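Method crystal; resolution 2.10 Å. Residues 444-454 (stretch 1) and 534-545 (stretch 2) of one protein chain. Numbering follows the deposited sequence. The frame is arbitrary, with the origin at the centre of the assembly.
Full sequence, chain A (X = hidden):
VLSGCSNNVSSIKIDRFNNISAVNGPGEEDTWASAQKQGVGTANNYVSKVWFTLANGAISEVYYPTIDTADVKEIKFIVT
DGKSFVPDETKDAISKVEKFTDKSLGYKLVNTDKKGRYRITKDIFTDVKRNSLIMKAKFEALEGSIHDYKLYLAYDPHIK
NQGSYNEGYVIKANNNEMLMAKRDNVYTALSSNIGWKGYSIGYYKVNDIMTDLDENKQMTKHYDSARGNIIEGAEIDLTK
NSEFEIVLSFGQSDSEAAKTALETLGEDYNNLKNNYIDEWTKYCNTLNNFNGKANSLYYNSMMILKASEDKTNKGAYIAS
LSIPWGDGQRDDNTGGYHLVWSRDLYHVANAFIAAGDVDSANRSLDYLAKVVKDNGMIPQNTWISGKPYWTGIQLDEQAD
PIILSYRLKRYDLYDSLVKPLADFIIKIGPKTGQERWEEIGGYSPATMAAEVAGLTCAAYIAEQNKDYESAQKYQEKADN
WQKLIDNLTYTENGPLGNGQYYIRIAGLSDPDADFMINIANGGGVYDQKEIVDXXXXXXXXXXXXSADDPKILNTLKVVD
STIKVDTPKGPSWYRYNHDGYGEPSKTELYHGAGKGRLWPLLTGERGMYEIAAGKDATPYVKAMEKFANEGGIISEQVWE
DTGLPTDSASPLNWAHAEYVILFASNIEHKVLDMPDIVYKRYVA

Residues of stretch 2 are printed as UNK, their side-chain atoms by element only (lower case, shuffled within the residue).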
# COMPACT_ATOMS: atom_id res chain seq x y z
N SER A 444 -24.51 -9.96 5.67
CA SER A 444 -23.65 -8.99 6.34
C SER A 444 -24.25 -7.59 6.29
O SER A 444 -24.62 -7.11 5.22
CB SER A 444 -22.29 -8.97 5.66
OG SER A 444 -21.58 -7.78 5.96
N PRO A 445 -24.35 -6.92 7.45
CA PRO A 445 -24.91 -5.57 7.39
C PRO A 445 -24.11 -4.63 6.48
O PRO A 445 -24.69 -3.85 5.73
CB PRO A 445 -24.93 -5.12 8.86
CG PRO A 445 -23.98 -6.05 9.55
CD PRO A 445 -24.16 -7.36 8.84
N ALA A 446 -22.78 -4.72 6.53
CA ALA A 446 -21.94 -3.88 5.69
C ALA A 446 -22.18 -4.18 4.22
O ALA A 446 -22.38 -3.27 3.42
CB ALA A 446 -20.46 -4.08 6.03
N THR A 447 -22.16 -5.46 3.87
CA THR A 447 -22.39 -5.86 2.47
C THR A 447 -23.80 -5.49 2.00
O THR A 447 -23.97 -4.95 0.91
CB THR A 447 -22.19 -7.37 2.29
OG1 THR A 447 -20.85 -7.72 2.65
CG2 THR A 447 -22.45 -7.78 0.84
N MET A 448 -24.81 -5.78 2.82
CA MET A 448 -26.17 -5.43 2.45
C MET A 448 -26.35 -3.91 2.31
O MET A 448 -27.15 -3.45 1.50
CB MET A 448 -27.17 -5.99 3.46
CG MET A 448 -27.29 -7.51 3.40
SD MET A 448 -28.59 -8.10 4.47
CE MET A 448 -30.03 -7.74 3.48
N ALA A 449 -25.61 -3.14 3.12
CA ALA A 449 -25.70 -1.69 3.04
C ALA A 449 -25.21 -1.25 1.67
O ALA A 449 -25.81 -0.39 1.02
CB ALA A 449 -24.84 -1.04 4.13
N ALA A 450 -24.11 -1.87 1.23
CA ALA A 450 -23.53 -1.56 -0.08
C ALA A 450 -24.49 -1.95 -1.20
O ALA A 450 -24.61 -1.23 -2.19
CB ALA A 450 -22.21 -2.31 -0.25
N GLU A 451 -25.17 -3.09 -1.03
CA GLU A 451 -26.12 -3.57 -2.04
C GLU A 451 -27.33 -2.66 -2.17
O GLU A 451 -27.82 -2.42 -3.28
CB GLU A 451 -26.59 -5.00 -1.71
CG GLU A 451 -25.49 -6.05 -1.81
CD GLU A 451 -25.98 -7.45 -1.49
OE1 GLU A 451 -26.40 -8.17 -2.42
OE2 GLU A 451 -25.97 -7.83 -0.30
N VAL A 452 -27.84 -2.16 -1.05
CA VAL A 452 -28.99 -1.26 -1.05
C VAL A 452 -28.61 0.07 -1.71
O VAL A 452 -29.33 0.59 -2.55
CB VAL A 452 -29.51 -0.98 0.39
CG1 VAL A 452 -30.53 0.16 0.37
CG2 VAL A 452 -30.16 -2.24 0.96
N ALA A 453 -27.46 0.62 -1.30
CA ALA A 453 -26.97 1.88 -1.86
C ALA A 453 -26.71 1.73 -3.36
O ALA A 453 -27.10 2.58 -4.16
CB ALA A 453 -25.70 2.29 -1.15
N GLY A 454 -26.06 0.63 -3.73
CA GLY A 454 -25.76 0.39 -5.13
C GLY A 454 -26.97 0.26 -6.04
O GLY A 454 -26.96 0.78 -7.16
N UNK A 534 -17.16 -3.80 13.60
CA UNK A 534 -17.47 -2.38 13.42
C UNK A 534 -17.93 -2.00 12.02
O UNK A 534 -18.41 -0.89 11.79
c UNK A 534 -15.75 -3.99 14.00
c UNK A 534 -16.16 -1.69 13.81
c UNK A 534 -15.14 -2.71 13.52
N UNK A 535 -17.79 -2.94 11.08
CA UNK A 535 -18.20 -2.71 9.69
C UNK A 535 -19.68 -2.39 9.58
O UNK A 535 -20.13 -1.88 8.55
o UNK A 535 -16.48 -4.20 8.80
c UNK A 535 -17.88 -3.94 8.84
N UNK A 536 -20.46 -2.72 10.60
CA UNK A 536 -21.89 -2.45 10.55
C UNK A 536 -22.11 -0.95 10.40
O UNK A 536 -23.16 -0.53 9.93
c UNK A 536 -23.48 -1.19 13.38
c UNK A 536 -21.25 -2.00 13.72
c UNK A 536 -22.44 -2.03 13.00
c UNK A 536 -23.33 -0.32 14.47
c UNK A 536 -21.09 -1.14 14.80
c UNK A 536 -22.60 -2.94 11.82
c UNK A 536 -22.13 -0.30 15.18
N UNK A 537 -21.12 -0.15 10.79
CA UNK A 537 -21.25 1.30 10.67
C UNK A 537 -21.38 1.72 9.21
O UNK A 537 -21.66 2.89 8.92
c UNK A 537 -18.75 2.70 13.34
c UNK A 537 -20.06 2.02 11.32
c UNK A 537 -20.02 2.00 12.86
c UNK A 537 -21.28 2.67 13.43
N UNK A 538 -21.17 0.78 8.30
CA UNK A 538 -21.30 1.06 6.88
C UNK A 538 -22.76 1.41 6.58
O UNK A 538 -23.05 2.13 5.63
o UNK A 538 -18.50 0.44 3.90
c UNK A 538 -20.90 -0.16 6.05
c UNK A 538 -19.40 -0.35 5.95
o UNK A 538 -18.48 1.83 5.60
c UNK A 538 -18.74 0.72 5.09
N UNK A 539 -23.65 0.88 7.42
CA UNK A 539 -25.08 1.13 7.30
C UNK A 539 -25.35 2.63 7.35
O UNK A 539 -26.11 3.15 6.54
c UNK A 539 -26.02 -1.09 8.37
c UNK A 539 -27.06 -1.46 7.31
c UNK A 539 -25.85 0.44 8.43
c UNK A 539 -26.43 -1.61 9.74
N UNK A 540 -24.73 3.32 8.30
CA UNK A 540 -24.91 4.76 8.44
C UNK A 540 -24.06 5.53 7.43
O UNK A 540 -24.51 6.51 6.84
c UNK A 540 -25.37 4.41 10.91
c UNK A 540 -24.57 5.23 9.88
c UNK A 540 -23.10 5.08 10.15
N UNK A 541 -22.82 5.08 7.22
CA UNK A 541 -21.91 5.70 6.28
C UNK A 541 -22.54 5.82 4.88
O UNK A 541 -22.37 6.83 4.20
c UNK A 541 -20.62 4.87 6.18
n UNK A 541 -17.88 7.21 5.00
c UNK A 541 -19.54 5.42 5.26
c UNK A 541 -19.11 6.83 5.67
c UNK A 541 -16.65 6.85 5.37
n UNK A 541 -15.60 7.25 4.67
n UNK A 541 -16.46 6.11 6.46
N UNK A 542 -23.27 4.79 4.47
CA UNK A 542 -23.91 4.78 3.16
C UNK A 542 -25.31 5.39 3.11
O UNK A 542 -25.92 5.45 2.04
c UNK A 542 -23.95 3.35 2.62
c UNK A 542 -22.61 1.29 2.12
c UNK A 542 -22.32 3.37 0.74
c UNK A 542 -22.60 2.81 2.13
N UNK A 543 -25.81 5.85 4.26
CA UNK A 543 -27.14 6.45 4.32
C UNK A 543 -28.29 5.46 4.30
O UNK A 543 -29.42 5.81 3.94
N UNK A 544 -28.00 4.23 4.71
CA UNK A 544 -29.00 3.17 4.74
C UNK A 544 -29.74 3.16 6.08
O UNK A 544 -30.93 2.85 6.13
c UNK A 544 -28.34 1.80 4.47
c UNK A 544 -29.35 0.68 4.59
c UNK A 544 -27.72 1.80 3.07
N UNK A 545 -29.03 3.51 7.15
CA UNK A 545 -29.61 3.58 8.49
C UNK A 545 -29.23 4.93 9.10
O UNK A 545 -28.22 5.51 8.74
n UNK A 545 -32.85 -0.86 9.06
c UNK A 545 -31.41 -0.60 8.78
c UNK A 545 -30.99 0.82 9.17
c UNK A 545 -29.50 1.05 8.93
c UNK A 545 -29.07 2.45 9.37
O HOH W 1 -19.93 -1.67 2.74

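Position 534 carries three side-chain carbons that close a ring onto its own backbone N, which defines Pro 534. It lies out of reach of stretch 1 and opens a short 3-10 segment. At 535 the side chain is one carbon followed by one oxygen, and the residue packs on Ala 446; the pattern is that of Ser 535. Its CB sits 3.8 Å from Ala 446 CB, and its backbone O comes within 3.4 Å of the same methyl carbon.

Position 536 has one carbon leading to a ring of six carbons with no oxygen attached, and it touches Pro 445, hence Phe 536. Its CB packs 4.1 Å from Pro 445 CG, while the ring leads away from stretch 1. Position 537 holds four carbons forked at the second and points away from the partner helix; the fork at the second carbon, with no further atoms, identifies Leu 537, which has no part in the contact.

At 538 three carbons run outward, the third carries two oxygens, and the side chain packs on Ala 446. An aspartate would have one carbon fewer, and a glutamine would end in one oxygen and one nitrogen, so this is Glu 538. Its CB lies 3.9 Å from Ala 446 CA, and the carboxylate turns to a water that donates to Glu 538 OE2 at 2.8 Å and to Ala 446 O at 3.0 Å.

Position 539 again shows four carbons forked at the second. The side chain starts sideways, but its end comes nearer to the helix, against Pro 445 and Ala 449, and the residue is Leu 539. Its CD1 meets Pro 445 CB at 3.9 Å and its CD2 meets Ala 449 CB at 3.9 Å; CD2 also lies 3.7 Å from Pro 445 O. At 540 a single carbon carries two others, a fork at CB that gives Val 540, directed away from stretch 1.

Position 541 extends through three carbons to a nitrogen and then a carbon bearing two more nitrogens, the guanidinium of Arg 541, whose nitrogens are hydrogen-bonded elsewhere in the structure. Position 542 has four carbons forked at the second and points toward the helix, packing on Ala 449 and Ala 453: Leu 542. Its CD1 lies 3.8 Å from Ala 449 CB and its CD2 4.0 Å from Ala 453 CB.

No side-chain atom exists at 543, so it is Gly 543; its positive phi, which favours glycine, belongs to a Schellman motif ending the helix. At 544 one carbon carries two more, touching Ala 449 and Val 452, and Val 544 places CG2 3.6 Å from Ala 449 O and 4.2 Å from Val 452 CG1. Finally, 545 has four carbons in a row ending in nitrogen, Lys 545, out of reach of stretch 1.

The contact is close packing with no direct hydrogen bond between the stretches. At the alanines the backbones come close, with CA atoms 5.1 Å apart both for Ala 446 and Phe 536 and for Ala 449 and Leu 539. Around Ala 449 CB, Leu 539, Leu 542 and Val 544 supply the larger apolar surfaces, while the bridging water adds a polar link beside Ala 446.

Stretch 2 (534-545) PSFLELVRLGVK
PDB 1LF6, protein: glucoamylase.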